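Local structure of bacteriophage virulence determinant (Salmonella enterica subsp. enterica serovar Typhimurium str. 14028S, 6GGR) at residues H29-P42 / Y82-Y96. The protein is a phage-encoded zinc-binding effector of the PipA family, probably a zinc metalloprotease that acts on proteins of the infected host cell. Numbering follows the deposited sequence.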
ATOM      1  N   HIS B  29       2.913  -4.091 -24.142  1.00 65.77           N
ATOM      2  CA  HIS B  29       2.470  -5.409 -23.704  1.00 60.07           C
ATOM      3  C   HIS B  29       1.332  -5.912 -24.582  1.00 57.60           C
ATOM      4  O   HIS B  29       1.225  -7.119 -24.827  1.00 56.26           O
ATOM      5  CB  HIS B  29       2.039  -5.380 -22.238  1.00 59.17           C
ATOM      6  CG  HIS B  29       1.718  -6.735 -21.684  1.00 57.81           C
ATOM      7  ND1 HIS B  29       2.691  -7.654 -21.358  1.00 54.85           N
ATOM      8  CD2 HIS B  29       0.531  -7.332 -21.419  1.00 53.71           C
ATOM      9  CE1 HIS B  29       2.119  -8.756 -20.907  1.00 56.63           C
ATOM     10  NE2 HIS B  29       0.809  -8.588 -20.935  1.00 53.49           N
ATOM     11  N   ASP B  30       0.484  -5.002 -25.075  1.00 55.45           N
ATOM     12  CA  ASP B  30      -0.528  -5.384 -26.053  1.00 54.66           C
ATOM     13  C   ASP B  30       0.110  -6.000 -27.290  1.00 74.25           C
ATOM     14  O   ASP B  30      -0.462  -6.914 -27.895  1.00 74.45           O
ATOM     15  CB  ASP B  30      -1.367  -4.172 -26.456  1.00 56.70           C
ATOM     16  CG  ASP B  30      -2.252  -3.664 -25.336  1.00 52.61           C
ATOM     17  OD1 ASP B  30      -2.565  -4.437 -24.407  1.00 51.67           O
ATOM     18  OD2 ASP B  30      -2.643  -2.480 -25.394  1.00 55.37           O
ATOM     19  N   GLY B  31       1.289  -5.515 -27.683  1.00 80.88           N
ATOM     20  CA  GLY B  31       2.003  -6.110 -28.798  1.00 74.94           C
ATOM     21  C   GLY B  31       2.289  -7.582 -28.606  1.00 67.45           C
ATOM     22  O   GLY B  31       2.581  -8.284 -29.579  1.00 70.46           O
ATOM     23  N   LEU B  32       2.207  -8.068 -27.371  1.00 66.55           N
ATOM     24  CA  LEU B  32       2.477  -9.460 -27.049  1.00 70.26           C
ATOM     25  C   LEU B  32       1.226 -10.236 -26.657  1.00 72.95           C
ATOM     26  O   LEU B  32       1.085 -11.400 -27.042  1.00 68.14           O
ATOM     27  CB  LEU B  32       3.503  -9.523 -25.913  1.00 68.95           C
ATOM     28  CG  LEU B  32       4.746  -8.635 -25.968  1.00 69.40           C
ATOM     29  CD1 LEU B  32       5.653  -8.951 -24.780  1.00 67.38           C
ATOM     30  CD2 LEU B  32       5.498  -8.791 -27.279  1.00 69.84           C
ATOM     31  N   ALA B  33       0.304  -9.619 -25.908  1.00 71.56           N
ATOM     32  CA  ALA B  33      -0.989 -10.228 -25.577  1.00 66.79           C
ATOM     33  C   ALA B  33      -1.997  -9.809 -26.640  1.00 69.30           C
ATOM     34  O   ALA B  33      -2.564  -8.715 -26.572  1.00 62.06           O
ATOM     35  CB  ALA B  33      -1.464  -9.798 -24.191  1.00 68.58           C
ATOM     36  N   THR B  34      -2.238 -10.681 -27.621  1.00 78.82           N
ATOM     37  CA  THR B  34      -3.135 -10.362 -28.722  1.00 72.41           C
ATOM     38  C   THR B  34      -4.317 -11.313 -28.866  1.00 63.40           C
ATOM     39  O   THR B  34      -5.212 -11.033 -29.672  1.00 66.07           O
ATOM     40  CB  THR B  34      -2.365 -10.334 -30.054  1.00 65.93           C
ATOM     41  OG1 THR B  34      -1.516 -11.487 -30.152  1.00 61.92           O
ATOM     42  CG2 THR B  34      -1.525  -9.064 -30.159  1.00 60.29           C
ATOM     43  N   ASP B  35      -4.362 -12.407 -28.109  1.00 55.78           N
ATOM     44  CA  ASP B  35      -5.429 -13.398 -28.243  1.00 66.08           C
ATOM     45  C   ASP B  35      -6.561 -13.031 -27.291  1.00 59.61           C
ATOM     46  O   ASP B  35      -6.535 -13.383 -26.110  1.00 61.33           O
ATOM     47  CB  ASP B  35      -4.893 -14.799 -27.966  1.00 61.69           C
ATOM     48  CG  ASP B  35      -5.925 -15.880 -28.218  1.00 55.51           C
ATOM     49  OD1 ASP B  35      -7.101 -15.542 -28.466  1.00 52.37           O
ATOM     50  OD2 ASP B  35      -5.557 -17.072 -28.174  1.00 65.78           O
ATOM     51  N   ASP B  36      -7.573 -12.334 -27.811  1.00 54.28           N
ATOM     52  CA  ASP B  36      -8.717 -11.917 -27.011  1.00 45.18           C
ATOM     53  C   ASP B  36      -9.868 -12.916 -27.066  1.00 44.54           C
ATOM     54  O   ASP B  36     -10.989 -12.578 -26.665  1.00 47.51           O
ATOM     55  CB  ASP B  36      -9.199 -10.530 -27.454  1.00 47.95           C
ATOM     56  CG  ASP B  36      -9.740 -10.515 -28.880  1.00 58.60           C
ATOM     57  OD1 ASP B  36      -9.826 -11.588 -29.514  1.00 68.76           O
ATOM     58  OD2 ASP B  36     -10.076  -9.417 -29.370  1.00 58.92           O
ATOM     59  N   LYS B  37      -9.615 -14.135 -27.531  1.00 46.46           N
ATOM     60  CA  LYS B  37     -10.678 -15.106 -27.738  1.00 46.41           C
ATOM     61  C   LYS B  37     -11.016 -15.820 -26.435  1.00 50.61           C
ATOM     62  O   LYS B  37     -10.177 -15.972 -25.545  1.00 50.02           O
ATOM     63  CB  LYS B  37     -10.272 -16.123 -28.808  1.00 70.85           C
ATOM     64  CG  LYS B  37      -9.753 -15.498 -30.104  1.00 84.12           C
ATOM     65  CD  LYS B  37     -10.801 -14.613 -30.772  1.00 90.77           C
ATOM     66  CE  LYS B  37     -10.190 -13.770 -31.883  1.00 91.99           C
ATOM     67  NZ  LYS B  37     -11.221 -12.974 -32.607  1.00 73.92           N
ATOM     68  N   ALA B  38     -12.272 -16.252 -26.330  1.00 43.93           N
ATOM     69  CA  ALA B  38     -12.771 -16.919 -25.128  1.00 49.47           C
ATOM     70  C   ALA B  38     -12.537 -18.424 -25.242  1.00 49.08           C
ATOM     71  O   ALA B  38     -13.463 -19.233 -25.329  1.00 48.56           O
ATOM     72  CB  ALA B  38     -14.245 -16.600 -24.922  1.00 40.80           C
ATOM     73  N   ARG B  39     -11.257 -18.797 -25.236  1.00 46.65           N
ATOM     74  CA  ARG B  39     -10.875 -20.188 -25.431  1.00 49.30           C
ATOM     75  C   ARG B  39     -10.622 -20.941 -24.130  1.00 49.27           C
ATOM     76  O   ARG B  39     -10.536 -22.172 -24.159  1.00 60.40           O
ATOM     77  CB  ARG B  39      -9.633 -20.282 -26.328  1.00 51.96           C
ATOM     78  CG  ARG B  39      -8.374 -19.630 -25.793  1.00 51.87           C
ATOM     79  CD  ARG B  39      -7.205 -19.933 -26.725  1.00 55.09           C
ATOM     80  NE  ARG B  39      -6.106 -18.975 -26.603  1.00 60.33           N
ATOM     81  CZ  ARG B  39      -5.038 -19.132 -25.826  1.00 66.83           C
ATOM     82  NH1 ARG B  39      -4.099 -18.193 -25.798  1.00 75.32           N
ATOM     83  NH2 ARG B  39      -4.898 -20.218 -25.073  1.00 60.57           N
ATOM     84  N   LEU B  40     -10.508 -20.246 -23.000  1.00 47.12           N
ATOM     85  CA  LEU B  40     -10.423 -20.895 -21.700  1.00 47.04           C
ATOM     86  C   LEU B  40     -11.800 -20.932 -21.051  1.00 45.12           C
ATOM     87  O   LEU B  40     -12.671 -20.106 -21.339  1.00 54.40           O
ATOM     88  CB  LEU B  40      -9.442 -20.168 -20.779  1.00 46.19           C
ATOM     89  CG  LEU B  40      -8.103 -19.726 -21.368  1.00 58.63           C
ATOM     90  CD1 LEU B  40      -7.252 -19.086 -20.284  1.00 58.19           C
ATOM     91  CD2 LEU B  40      -7.364 -20.886 -22.008  1.00 58.91           C
ATOM     92  N   GLU B  41     -11.988 -21.903 -20.160  1.00 50.70           N
ATOM     93  CA  GLU B  41     -13.260 -22.059 -19.468  1.00 57.65           C
ATOM     94  C   GLU B  41     -13.276 -21.166 -18.231  1.00 53.23           C
ATOM     95  O   GLU B  41     -12.443 -21.360 -17.337  1.00 59.31           O
ATOM     96  CB  GLU B  41     -13.483 -23.509 -19.074  1.00 71.18           C
ATOM     97  CG  GLU B  41     -14.949 -23.936 -19.097  1.00 87.34           C
ATOM     98  CD  GLU B  41     -15.692 -23.555 -17.834  1.00 90.27           C
ATOM     99  OE1 GLU B  41     -15.188 -23.858 -16.731  1.00 90.31           O
ATOM    100  OE2 GLU B  41     -16.776 -22.947 -17.945  1.00 85.92           O
ATOM    101  N   PRO B  42     -14.186 -20.188 -18.136  1.00 61.92           N
ATOM    102  CA  PRO B  42     -14.128 -19.238 -17.007  1.00 59.92           C
ATOM    103  C   PRO B  42     -14.106 -19.880 -15.627  1.00 61.82           C
ATOM    104  O   PRO B  42     -13.368 -19.413 -14.751  1.00 50.50           O
ATOM    105  CB  PRO B  42     -15.396 -18.396 -17.211  1.00 54.29           C
ATOM    106  CG  PRO B  42     -15.633 -18.434 -18.668  1.00 52.95           C
ATOM    107  CD  PRO B  42     -15.215 -19.805 -19.117  1.00 56.04           C
ATOM    108  N   TYR B  82     -13.534 -12.465 -17.533  1.00 41.65           N
ATOM    109  CA  TYR B  82     -13.223 -13.196 -18.756  1.00 41.10           C
ATOM    110  C   TYR B  82     -14.420 -13.238 -19.698  1.00 44.20           C
ATOM    111  O   TYR B  82     -14.260 -13.133 -20.919  1.00 45.31           O
ATOM    112  CB  TYR B  82     -12.762 -14.610 -18.414  1.00 43.44           C
ATOM    113  CG  TYR B  82     -11.967 -15.273 -19.516  1.00 47.48           C
ATOM    114  CD1 TYR B  82     -10.600 -15.061 -19.635  1.00 54.66           C
ATOM    115  CD2 TYR B  82     -12.583 -16.105 -20.438  1.00 37.55           C
ATOM    116  CE1 TYR B  82      -9.871 -15.663 -20.639  1.00 52.69           C
ATOM    117  CE2 TYR B  82     -11.862 -16.714 -21.443  1.00 45.29           C
ATOM    118  CZ  TYR B  82     -10.508 -16.488 -21.541  1.00 50.75           C
ATOM    119  OH  TYR B  82      -9.792 -17.095 -22.545  1.00 45.37           O
ATOM    120  N   THR B  83     -15.628 -13.395 -19.154  1.00 44.73           N
ATOM    121  CA  THR B  83     -16.813 -13.448 -20.001  1.00 38.85           C
ATOM    122  C   THR B  83     -17.139 -12.087 -20.603  1.00 47.69           C
ATOM    123  O   THR B  83     -17.732 -12.019 -21.684  1.00 42.39           O
ATOM    124  CB  THR B  83     -18.017 -13.959 -19.203  1.00 58.32           C
ATOM    125  OG1 THR B  83     -18.256 -13.099 -18.080  1.00 59.02           O
ATOM    126  CG2 THR B  83     -17.778 -15.372 -18.709  1.00 62.02           C
ATOM    127  N   GLN B  84     -16.751 -10.998 -19.934  1.00 40.13           N
ATOM    128  CA  GLN B  84     -17.218  -9.665 -20.293  1.00 39.99           C
ATOM    129  C   GLN B  84     -16.161  -8.771 -20.927  1.00 43.20           C
ATOM    130  O   GLN B  84     -16.528  -7.843 -21.654  1.00 45.39           O
ATOM    131  CB  GLN B  84     -17.774  -8.950 -19.049  1.00 35.13           C
ATOM    132  CG  GLN B  84     -19.003  -9.621 -18.453  1.00 53.81           C
ATOM    133  CD  GLN B  84     -19.447  -8.986 -17.145  1.00 79.33           C
ATOM    134  OE1 GLN B  84     -19.186  -9.514 -16.063  1.00 76.61           O
ATOM    135  NE2 GLN B  84     -20.130  -7.852 -17.242  1.00 99.23           N
ATOM    136  N   SER B  85     -14.895  -9.014 -20.638  1.00 28.94           N
ATOM    137  CA  SER B  85     -13.830  -8.167 -21.123  1.00 23.06           C
ATOM    138  C   SER B  85     -12.858  -8.818 -22.055  1.00 31.49           C
ATOM    139  O   SER B  85     -12.128  -9.660 -21.685  1.00 32.98           O
ATOM    140  CB  SER B  85     -13.017  -7.574 -19.940  1.00 28.78           C
ATOM    141  OG  SER B  85     -11.988  -6.778 -20.356  1.00 31.03           O
ATOM    142  N   GLY B  86     -12.826  -8.360 -23.278  1.00 38.02           N
ATOM    143  CA  GLY B  86     -11.847  -8.873 -24.218  1.00 39.61           C
ATOM    144  C   GLY B  86     -10.431  -8.456 -23.884  1.00 47.60           C
ATOM    145  O   GLY B  86      -9.480  -9.187 -24.175  1.00 34.54           O
ATOM    146  N   THR B  87     -10.263  -7.277 -23.283  1.00 45.01           N
ATOM    147  CA  THR B  87      -8.938  -6.867 -22.833  1.00 40.58           C
ATOM    148  C   THR B  87      -8.405  -7.828 -21.779  1.00 35.80           C
ATOM    149  O   THR B  87      -7.238  -8.233 -21.830  1.00 43.37           O
ATOM    150  CB  THR B  87      -8.985  -5.437 -22.291  1.00 44.83           C
ATOM    151  OG1 THR B  87      -9.285  -4.533 -23.362  1.00 39.95           O
ATOM    152  CG2 THR B  87      -7.651  -5.036 -21.650  1.00 45.83           C
ATOM    153  N   PHE B  88      -9.251  -8.216 -20.822  1.00 40.08           N
ATOM    154  CA  PHE B  88      -8.820  -9.154 -19.788  1.00 35.09           C
ATOM    155  C   PHE B  88      -8.554 -10.536 -20.370  1.00 48.68           C
ATOM    156  O   PHE B  88      -7.639 -11.237 -19.921  1.00 43.80           O
ATOM    157  CB  PHE B  88      -9.867  -9.236 -18.682  1.00 29.71           C
ATOM    158  CG  PHE B  88      -9.538 -10.241 -17.621  1.00 37.86           C
ATOM    159  CD1 PHE B  88      -8.771  -9.885 -16.525  1.00 42.27           C
ATOM    160  CD2 PHE B  88      -9.989 -11.543 -17.720  1.00 39.08           C
ATOM    161  CE1 PHE B  88      -8.464 -10.811 -15.550  1.00 41.01           C
ATOM    162  CE2 PHE B  88      -9.683 -12.472 -16.748  1.00 38.86           C
ATOM    163  CZ  PHE B  88      -8.922 -12.107 -15.663  1.00 44.95           C
ATOM    164  N   ARG B  89      -9.353 -10.955 -21.356  1.00 50.96           N
ATOM    165  CA  ARG B  89      -9.098 -12.232 -22.011  1.00 36.14           C
ATOM    166  C   ARG B  89      -7.702 -12.270 -22.621  1.00 39.03           C
ATOM    167  O   ARG B  89      -7.061 -13.326 -22.637  1.00 41.46           O
ATOM    168  CB  ARG B  89     -10.163 -12.507 -23.081  1.00 38.10           C
ATOM    169  CG  ARG B  89     -11.543 -12.856 -22.516  1.00 33.99           C
ATOM    170  CD  ARG B  89     -12.467 -13.489 -23.566  1.00 43.10           C
ATOM    171  NE  ARG B  89     -12.908 -12.547 -24.596  1.00 33.79           N
ATOM    172  CZ  ARG B  89     -13.942 -11.718 -24.470  1.00 34.63           C
ATOM    173  NH1 ARG B  89     -14.654 -11.694 -23.348  1.00 30.63           N
ATOM    174  NH2 ARG B  89     -14.263 -10.903 -25.468  1.00 41.65           N
ATOM    175  N   ARG B  90      -7.208 -11.130 -23.111  1.00 38.93           N
ATOM    176  CA  ARG B  90      -5.868 -11.083 -23.691  1.00 44.35           C
ATOM    177  C   ARG B  90      -4.800 -11.314 -22.630  1.00 43.10           C
ATOM    178  O   ARG B  90      -3.902 -12.146 -22.803  1.00 45.82           O
ATOM    179  CB  ARG B  90      -5.643  -9.741 -24.388  1.00 47.66           C
ATOM    180  CG  ARG B  90      -6.503  -9.528 -25.623  1.00 46.30           C
ATOM    181  CD  ARG B  90      -5.979  -8.396 -26.500  1.00 46.15           C
ATOM    182  NE  ARG B  90      -6.180  -7.072 -25.906  1.00 48.19           N
ATOM    183  CZ  ARG B  90      -5.263  -6.391 -25.225  1.00 43.02           C
ATOM    184  NH1 ARG B  90      -4.051  -6.892 -25.028  1.00 48.15           N
ATOM    185  NH2 ARG B  90      -5.557  -5.192 -24.735  1.00 45.70           N
ATOM    186  N   LEU B  91      -4.875 -10.575 -21.524  1.00 42.29           N
ATOM    187  CA  LEU B  91      -3.899 -10.753 -20.454  1.00 42.65           C
ATOM    188  C   LEU B  91      -3.948 -12.177 -19.912  1.00 43.89           C
ATOM    189  O   LEU B  91      -2.912 -12.839 -19.780  1.00 46.45           O
ATOM    190  CB  LEU B  91      -4.156  -9.729 -19.348  1.00 40.42           C
ATOM    191  CG  LEU B  91      -4.212  -8.271 -19.818  1.00 46.04           C
ATOM    192  CD1 LEU B  91      -4.436  -7.340 -18.643  1.00 44.95           C
ATOM    193  CD2 LEU B  91      -2.949  -7.884 -20.572  1.00 58.18           C
ATOM    194  N   MET B  92      -5.153 -12.677 -19.630  1.00 42.30           N
ATOM    195  CA  MET B  92      -5.294 -14.017 -19.068  1.00 43.33           C
ATOM    196  C   MET B  92      -4.809 -15.078 -20.047  1.00 48.07           C
ATOM    197  O   MET B  92      -4.050 -15.982 -19.676  1.00 51.95           O
ATOM    198  CB  MET B  92      -6.754 -14.271 -18.691  1.00 43.08           C
ATOM    199  CG  MET B  92      -7.000 -15.635 -18.067  1.00 42.02           C
ATOM    200  SD  MET B  92      -6.189 -15.796 -16.463  1.00 59.81           S
ATOM    201  CE  MET B  92      -6.101 -17.578 -16.313  1.00 75.42           C
ATOM    202  N   ASN B  93      -5.250 -14.994 -21.304  1.00 45.96           N
ATOM    203  CA  ASN B  93      -4.845 -15.979 -22.304  1.00 48.66           C
ATOM    204  C   ASN B  93      -3.330 -16.032 -22.428  1.00 51.57           C
ATOM    205  O   ASN B  93      -2.725 -17.105 -22.339  1.00 55.52           O
ATOM    206  CB  ASN B  93      -5.476 -15.652 -23.659  1.00 57.81           C
ATOM    207  CG  ASN B  93      -6.945 -16.033 -23.739  1.00 46.52           C
ATOM    208  OD1 ASN B  93      -7.434 -16.844 -22.957  1.00 45.65           O
ATOM    209  ND2 ASN B  93      -7.652 -15.458 -24.710  1.00 57.95           N
ATOM    210  N   TYR B  94      -2.700 -14.877 -22.651  1.00 51.31           N
ATOM    211  CA  TYR B  94      -1.245 -14.834 -22.730  1.00 59.30           C
ATOM    212  C   TYR B  94      -0.618 -15.476 -21.499  1.00 55.10           C
ATOM    213  O   TYR B  94       0.215 -16.383 -21.608  1.00 60.67           O
ATOM    214  CB  TYR B  94      -0.789 -13.383 -22.886  1.00 65.66           C
ATOM    215  CG  TYR B  94       0.681 -13.164 -23.211  1.00 82.01           C
ATOM    216  CD1 TYR B  94       1.637 -14.163 -23.061  1.00 92.23           C
ATOM    217  CD2 TYR B  94       1.114 -11.936 -23.661  1.00 96.75           C
ATOM    218  CE1 TYR B  94       2.963 -13.923 -23.360  1.00101.84           C
ATOM    219  CE2 TYR B  94       2.411 -11.704 -23.951  1.00105.55           C
ATOM    220  CZ  TYR B  94       3.340 -12.689 -23.804  1.00102.01           C
ATOM    221  OH  TYR B  94       4.656 -12.431 -24.106  1.00 95.26           O
ATOM    222  N   ALA B  95      -1.020 -15.024 -20.311  1.00 58.14           N
ATOM    223  CA  ALA B  95      -0.446 -15.568 -19.086  1.00 60.37           C
ATOM    224  C   ALA B  95      -0.636 -17.078 -19.000  1.00 58.40           C
ATOM    225  O   ALA B  95       0.240 -17.792 -18.495  1.00 58.38           O
ATOM    226  CB  ALA B  95      -1.064 -14.881 -17.875  1.00 60.66           C
ATOM    227  N   TYR B  96      -1.776 -17.586 -19.474  1.00 56.82           N
ATOM    228  CA  TYR B  96      -1.991 -19.030 -19.448  1.00 59.17           C
ATOM    229  C   TYR B  96      -0.947 -19.755 -20.287  1.00 63.86           C
ATOM    230  O   TYR B  96      -0.399 -20.779 -19.861  1.00 62.64           O
ATOM    231  CB  TYR B  96      -3.397 -19.378 -19.942  1.00 58.33           C
ATOM    232  CG  TYR B  96      -3.708 -20.857 -19.826  1.00 62.21           C
ATOM    233  CD1 TYR B  96      -4.209 -21.390 -18.645  1.00 58.55           C
ATOM    234  CD2 TYR B  96      -3.485 -21.721 -20.892  1.00 67.67           C
ATOM    235  CE1 TYR B  96      -4.490 -22.743 -18.530  1.00 66.17           C
ATOM    236  CE2 TYR B  96      -3.763 -23.077 -20.786  1.00 64.26           C
ATOM    237  CZ  TYR B  96      -4.265 -23.579 -19.604  1.00 70.01           C
ATOM    238  OH  TYR B  96      -4.540 -24.926 -19.500  1.00 67.28           O
TER
HETATM  239  O   HOH W   1      -0.615 -10.948 -19.879  1.00 41.57           O
HETATM  240  O   HOH W   2      -3.383 -13.141 -25.338  1.00 42.19           O
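In this PipA-family fold an irregular loop that follows helix 24-30 runs across helix 86-100, whose side chains grip its backbone carbonyls. Asn93 sits at the middle: ND2 donates to Asp35 O and to Lys37 O, both at 2.7 Å and both close to the amide plane. With both N-H groups used, the amide is held in one orientation. The carbonyl of Asp36, the residue between these two, accepts from Arg89 NE at 2.8 Å; the chain bend at chi3 (-70°) helps bring that NE-H round, while Arg89 NH1 returns to Tyr82 O. Arg90 NH1 reaches Ala33 O at 2.8 Å and makes a salt bridge to Asp30 OD1 at 2.9 Å, coming from above the carboxylate plane; Asp30 OD1 is also bonded by Tyr190 of helix 186-197. The guanidinium of Arg39 lies over the amide of Asn93, planes 23° apart, and pairs with Asp35 and Asp97. Beyond it Leu40 CD2 rests over a face of the Tyr96 ring, 4.3 Å from its centroid. Water 1 joins His29 NE2 to Leu91 O. Asp35 OD1 accepts from Lys37 N, which makes an Asx turn in the loop packed across helix 86-100 of this PipA-family fold.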